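Local coordinates for protein fimbrin (Schizosaccharomyces pombe, PDB 1RT8) that binds and crosslinks actin filaments through tandem calponin-homology domains, serving cell polarity, cytokinesis, mating and spore formation in fission yeast, at residues M344-V356 against V367-R379. Sequence-based numbering, arbitrary orientation.
Sequences MRFKAVENCNYAV and VGIQGADITDGSR. With SO4 (sulfate ion), chain D.
R345 takes the carboxylate of D376 side-on in a salt bridge. NE and NH2 both donate to OD1 of D376, NH2 at 3.0 Å, and NH2 also reaches OD2; the guanidinium and carboxylate planes lie 21° apart, nearly coplanar, and the syn lone pairs of both oxygens are used. With CG anti to the backbone N (chi1 -175°) and the chain extended to NE, R345 runs out to D376, just beyond the C-terminal end of helix 371-375, while V349 CG2 lies above one face of the guanidinium, toward its rim. Next along, T375 packs against helix 345-356: its CG2 meets A348 CB at 3.7 Å, and its OG1 sits 3.4 Å from V349 CA. C352 SG rests on I374 CB (3.9 Å), and V356 CG2 meets I369 CG2. The backbones come closest at G371, where N353 OD1 is 3.0 Å from the G371 CA; a CB there would clash with that oxygen. N353 ND2 and A372 N both bond a sulfate, probably from the crystallisation liquor, A372 N reaching O1 at 2.7 Å. Without the N353 amide, as with an alanine here, the sulfate would probably lose its side-chain donor and a gap would open beside G371. Outside the two segments, I369 and I374 pack on helix 379-397; a Schellman motif at G377 ends helix 371-375. Helix 371-375 thus crosses helix 345-356 at 121° within the third calponin-homology domain, a compact all-helical fold, in the second actin-binding region.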
loop_
_atom_site.group_PDB
_atom_site.type_symbol
_atom_site.label_atom_id
_atom_site.label_comp_id
_atom_site.label_asym_id
_atom_site.label_seq_id
_atom_site.Cartn_x
_atom_site.Cartn_y
_atom_site.Cartn_z
ATOM N N MET A 344 -10.285 -27.260 10.074
ATOM C CA MET A 344 -11.566 -27.898 10.329
ATOM C C MET A 344 -12.465 -26.850 10.969
ATOM O O MET A 344 -12.001 -26.029 11.762
ATOM C CB MET A 344 -11.400 -29.078 11.273
ATOM C CG MET A 344 -10.527 -30.179 10.712
ATOM S SD MET A 344 -10.480 -31.565 11.841
ATOM C CE MET A 344 -11.534 -32.726 10.961
ATOM N N ARG A 345 -13.753 -26.885 10.652
ATOM C CA ARG A 345 -14.652 -25.885 11.194
ATOM C C ARG A 345 -14.663 -25.736 12.704
ATOM O O ARG A 345 -14.537 -24.616 13.201
ATOM C CB ARG A 345 -16.084 -26.105 10.712
ATOM C CG ARG A 345 -17.014 -24.992 11.174
ATOM C CD ARG A 345 -18.145 -24.754 10.195
ATOM N NE ARG A 345 -18.952 -23.601 10.584
ATOM C CZ ARG A 345 -19.682 -23.542 11.690
ATOM N NH1 ARG A 345 -19.707 -24.576 12.522
ATOM N NH2 ARG A 345 -20.393 -22.454 11.957
ATOM N N PHE A 346 -14.818 -26.836 13.438
ATOM C CA PHE A 346 -14.860 -26.728 14.892
ATOM C C PHE A 346 -13.579 -26.096 15.435
ATOM O O PHE A 346 -13.607 -25.419 16.459
ATOM C CB PHE A 346 -15.136 -28.097 15.543
ATOM C CG PHE A 346 -13.945 -29.016 15.606
ATOM C CD1 PHE A 346 -13.180 -29.104 16.769
ATOM C CD2 PHE A 346 -13.619 -29.834 14.532
ATOM C CE1 PHE A 346 -12.109 -30.002 16.858
ATOM C CE2 PHE A 346 -12.550 -30.735 14.611
ATOM C CZ PHE A 346 -11.796 -30.818 15.780
ATOM N N LYS A 347 -12.462 -26.299 14.743
ATOM C CA LYS A 347 -11.206 -25.701 15.181
ATOM C C LYS A 347 -11.196 -24.184 14.928
ATOM O O LYS A 347 -10.698 -23.422 15.752
ATOM C CB LYS A 347 -10.014 -26.360 14.480
ATOM C CG LYS A 347 -9.827 -27.805 14.866
ATOM C CD LYS A 347 -8.434 -28.314 14.555
ATOM C CE LYS A 347 -8.234 -29.678 15.203
ATOM N NZ LYS A 347 -6.835 -30.156 15.098
ATOM N N ALA A 348 -11.750 -23.747 13.799
ATOM C CA ALA A 348 -11.783 -22.321 13.502
ATOM C C ALA A 348 -12.743 -21.624 14.468
ATOM O O ALA A 348 -12.494 -20.496 14.895
ATOM C CB ALA A 348 -12.222 -22.091 12.046
ATOM N N VAL A 349 -13.839 -22.301 14.806
ATOM C CA VAL A 349 -14.824 -21.749 15.727
ATOM C C VAL A 349 -14.221 -21.596 17.118
ATOM O O VAL A 349 -14.510 -20.625 17.813
ATOM C CB VAL A 349 -16.093 -22.633 15.812
ATOM C CG1 VAL A 349 -16.950 -22.223 17.014
ATOM C CG2 VAL A 349 -16.907 -22.478 14.529
ATOM N N GLU A 350 -13.387 -22.550 17.525
ATOM C CA GLU A 350 -12.741 -22.451 18.825
ATOM C C GLU A 350 -11.827 -21.225 18.795
ATOM O O GLU A 350 -11.837 -20.409 19.717
ATOM C CB GLU A 350 -11.936 -23.720 19.126
ATOM C CG GLU A 350 -12.830 -24.941 19.334
ATOM C CD GLU A 350 -12.059 -26.221 19.589
ATOM O OE1 GLU A 350 -10.835 -26.245 19.331
ATOM O OE2 GLU A 350 -12.693 -27.211 20.032
ATOM N N ASN A 351 -11.051 -21.093 17.721
ATOM C CA ASN A 351 -10.149 -19.958 17.575
ATOM C C ASN A 351 -10.924 -18.648 17.601
ATOM O O ASN A 351 -10.509 -17.693 18.243
ATOM C CB ASN A 351 -9.358 -20.053 16.264
ATOM C CG ASN A 351 -8.187 -21.016 16.355
ATOM O OD1 ASN A 351 -7.902 -21.570 17.423
ATOM N ND2 ASN A 351 -7.489 -21.208 15.235
ATOM N N CYS A 352 -12.056 -18.604 16.906
ATOM C CA CYS A 352 -12.844 -17.383 16.873
ATOM C C CYS A 352 -13.574 -17.112 18.189
ATOM O O CYS A 352 -13.735 -15.956 18.578
ATOM C CB CYS A 352 -13.823 -17.418 15.695
ATOM S SG CYS A 352 -12.992 -17.286 14.081
ATOM N N ASN A 353 -14.013 -18.164 18.879
ATOM C CA ASN A 353 -14.688 -17.975 20.170
ATOM C C ASN A 353 -13.693 -17.343 21.144
ATOM O O ASN A 353 -14.048 -16.490 21.955
ATOM C CB ASN A 353 -15.173 -19.309 20.751
ATOM C CG ASN A 353 -16.396 -19.859 20.031
ATOM O OD1 ASN A 353 -17.110 -19.129 19.348
ATOM N ND2 ASN A 353 -16.649 -21.144 20.204
ATOM N N TYR A 354 -12.442 -17.772 21.047
ATOM C CA TYR A 354 -11.374 -17.263 21.898
ATOM C C TYR A 354 -11.104 -15.793 21.555
ATOM O O TYR A 354 -10.968 -14.952 22.441
ATOM C CB TYR A 354 -10.122 -18.127 21.693
ATOM C CG TYR A 354 -8.942 -17.812 22.593
ATOM C CD1 TYR A 354 -9.123 -17.306 23.884
ATOM C CD2 TYR A 354 -7.641 -18.049 22.161
ATOM C CE1 TYR A 354 -8.022 -17.040 24.722
ATOM C CE2 TYR A 354 -6.547 -17.792 22.981
ATOM C CZ TYR A 354 -6.742 -17.285 24.259
ATOM O OH TYR A 354 -5.645 -17.011 25.053
ATOM N N ALA A 355 -11.051 -15.486 20.262
ATOM C CA ALA A 355 -10.810 -14.121 19.822
ATOM C C ALA A 355 -11.893 -13.178 20.349
ATOM O O ALA A 355 -11.601 -12.066 20.783
ATOM C CB ALA A 355 -10.760 -14.066 18.302
ATOM N N VAL A 356 -13.146 -13.623 20.301
ATOM C CA VAL A 356 -14.264 -12.811 20.777
ATOM C C VAL A 356 -14.188 -12.566 22.283
ATOM O O VAL A 356 -14.424 -11.448 22.745
ATOM C CB VAL A 356 -15.611 -13.471 20.400
ATOM C CG1 VAL A 356 -16.768 -12.811 21.142
ATOM C CG2 VAL A 356 -15.828 -13.326 18.888
ATOM N N VAL A 367 -21.569 -7.952 22.492
ATOM C CA VAL A 367 -22.733 -8.702 22.962
ATOM C C VAL A 367 -23.491 -9.553 21.934
ATOM O O VAL A 367 -23.902 -10.674 22.243
ATOM C CB VAL A 367 -23.741 -7.766 23.658
ATOM C CG1 VAL A 367 -24.703 -8.588 24.511
ATOM C CG2 VAL A 367 -22.997 -6.743 24.513
ATOM N N GLY A 368 -23.682 -9.046 20.720
ATOM C CA GLY A 368 -24.408 -9.829 19.726
ATOM C C GLY A 368 -23.555 -10.623 18.746
ATOM O O GLY A 368 -24.057 -11.150 17.750
ATOM N N ILE A 369 -22.261 -10.728 19.026
ATOM C CA ILE A 369 -21.361 -11.436 18.129
ATOM C C ILE A 369 -20.857 -12.742 18.716
ATOM O O ILE A 369 -20.611 -12.838 19.912
ATOM C CB ILE A 369 -20.150 -10.556 17.789
ATOM C CG1 ILE A 369 -20.632 -9.289 17.088
ATOM C CG2 ILE A 369 -19.155 -11.332 16.941
ATOM C CD1 ILE A 369 -19.549 -8.295 16.803
ATOM N N GLN A 370 -20.706 -13.748 17.868
ATOM C CA GLN A 370 -20.203 -15.031 18.325
ATOM C C GLN A 370 -19.099 -15.556 17.438
ATOM O O GLN A 370 -18.999 -15.189 16.270
ATOM C CB GLN A 370 -21.330 -16.040 18.398
ATOM C CG GLN A 370 -22.364 -15.651 19.415
ATOM C CD GLN A 370 -23.391 -16.716 19.579
ATOM O OE1 GLN A 370 -23.891 -17.257 18.594
ATOM N NE2 GLN A 370 -23.728 -17.029 20.823
ATOM N N GLY A 371 -18.269 -16.424 18.006
ATOM C CA GLY A 371 -17.154 -16.983 17.265
ATOM C C GLY A 371 -17.552 -17.469 15.892
ATOM O O GLY A 371 -16.948 -17.084 14.885
ATOM N N ALA A 372 -18.588 -18.301 15.851
ATOM C CA ALA A 372 -19.064 -18.871 14.605
ATOM C C ALA A 372 -19.400 -17.814 13.558
ATOM O O ALA A 372 -19.217 -18.054 12.373
ATOM C CB ALA A 372 -20.278 -19.770 14.861
ATOM N N ASP A 373 -19.901 -16.657 13.984
ATOM C CA ASP A 373 -20.231 -15.596 13.031
ATOM C C ASP A 373 -18.999 -15.166 12.243
ATOM O O ASP A 373 -19.079 -14.861 11.052
ATOM C CB ASP A 373 -20.800 -14.365 13.737
ATOM C CG ASP A 373 -22.149 -14.624 14.350
ATOM O OD1 ASP A 373 -23.050 -15.071 13.615
ATOM O OD2 ASP A 373 -22.306 -14.382 15.564
ATOM N N ILE A 374 -17.859 -15.136 12.914
ATOM C CA ILE A 374 -16.633 -14.740 12.255
ATOM C C ILE A 374 -16.187 -15.878 11.360
ATOM O O ILE A 374 -15.754 -15.656 10.223
ATOM C CB ILE A 374 -15.517 -14.425 13.272
ATOM C CG1 ILE A 374 -16.021 -13.426 14.327
ATOM C CG2 ILE A 374 -14.309 -13.859 12.538
ATOM C CD1 ILE A 374 -16.609 -12.129 13.759
ATOM N N THR A 375 -16.316 -17.102 11.862
ATOM C CA THR A 375 -15.912 -18.277 11.096
ATOM C C THR A 375 -16.737 -18.403 9.818
ATOM O O THR A 375 -16.232 -18.842 8.790
ATOM C CB THR A 375 -16.106 -19.606 11.887
ATOM O OG1 THR A 375 -15.398 -19.556 13.138
ATOM C CG2 THR A 375 -15.583 -20.780 11.056
ATOM N N ASP A 376 -18.009 -18.034 9.890
ATOM C CA ASP A 376 -18.860 -18.144 8.723
ATOM C C ASP A 376 -18.780 -16.936 7.796
ATOM O O ASP A 376 -19.498 -16.862 6.803
ATOM C CB ASP A 376 -20.298 -18.416 9.164
ATOM C CG ASP A 376 -20.435 -19.762 9.872
ATOM O OD1 ASP A 376 -19.575 -20.650 9.660
ATOM O OD2 ASP A 376 -21.398 -19.941 10.632
ATOM N N GLY A 377 -17.891 -16.002 8.121
ATOM C CA GLY A 377 -17.716 -14.815 7.296
ATOM C C GLY A 377 -18.793 -13.738 7.348
ATOM O O GLY A 377 -19.007 -13.037 6.354
ATOM N N SER A 378 -19.476 -13.593 8.476
ATOM C CA SER A 378 -20.499 -12.562 8.600
ATOM C C SER A 378 -19.864 -11.230 8.236
ATOM O O SER A 378 -18.877 -10.821 8.840
ATOM C CB SER A 378 -21.037 -12.490 10.034
ATOM O OG SER A 378 -21.862 -11.344 10.227
ATOM N N ARG A 379 -20.423 -10.550 7.247
ATOM C CA ARG A 379 -19.861 -9.277 6.838
ATOM C C ARG A 379 -19.995 -8.242 7.927
ATOM O O ARG A 379 -19.010 -7.662 8.366
ATOM C CB ARG A 379 -20.550 -8.773 5.572
ATOM C CG ARG A 379 -20.003 -9.385 4.317
ATOM C CD ARG A 379 -20.762 -8.925 3.089
ATOM N NE ARG A 379 -19.886 -9.020 1.932
ATOM C CZ ARG A 379 -19.197 -7.998 1.439
ATOM N NH1 ARG A 379 -19.303 -6.799 1.986
ATOM N NH2 ARG A 379 -18.363 -8.191 0.433
HETATM S S SO4 D . -20.317 -20.172 19.394
HETATM O O1 SO4 D . -19.615 -19.407 18.142
HETATM O O2 SO4 D . -21.722 -20.253 19.045
HETATM O O3 SO4 D . -19.770 -21.348 19.569
HETATM O O4 SO4 D . -20.151 -19.230 20.476
#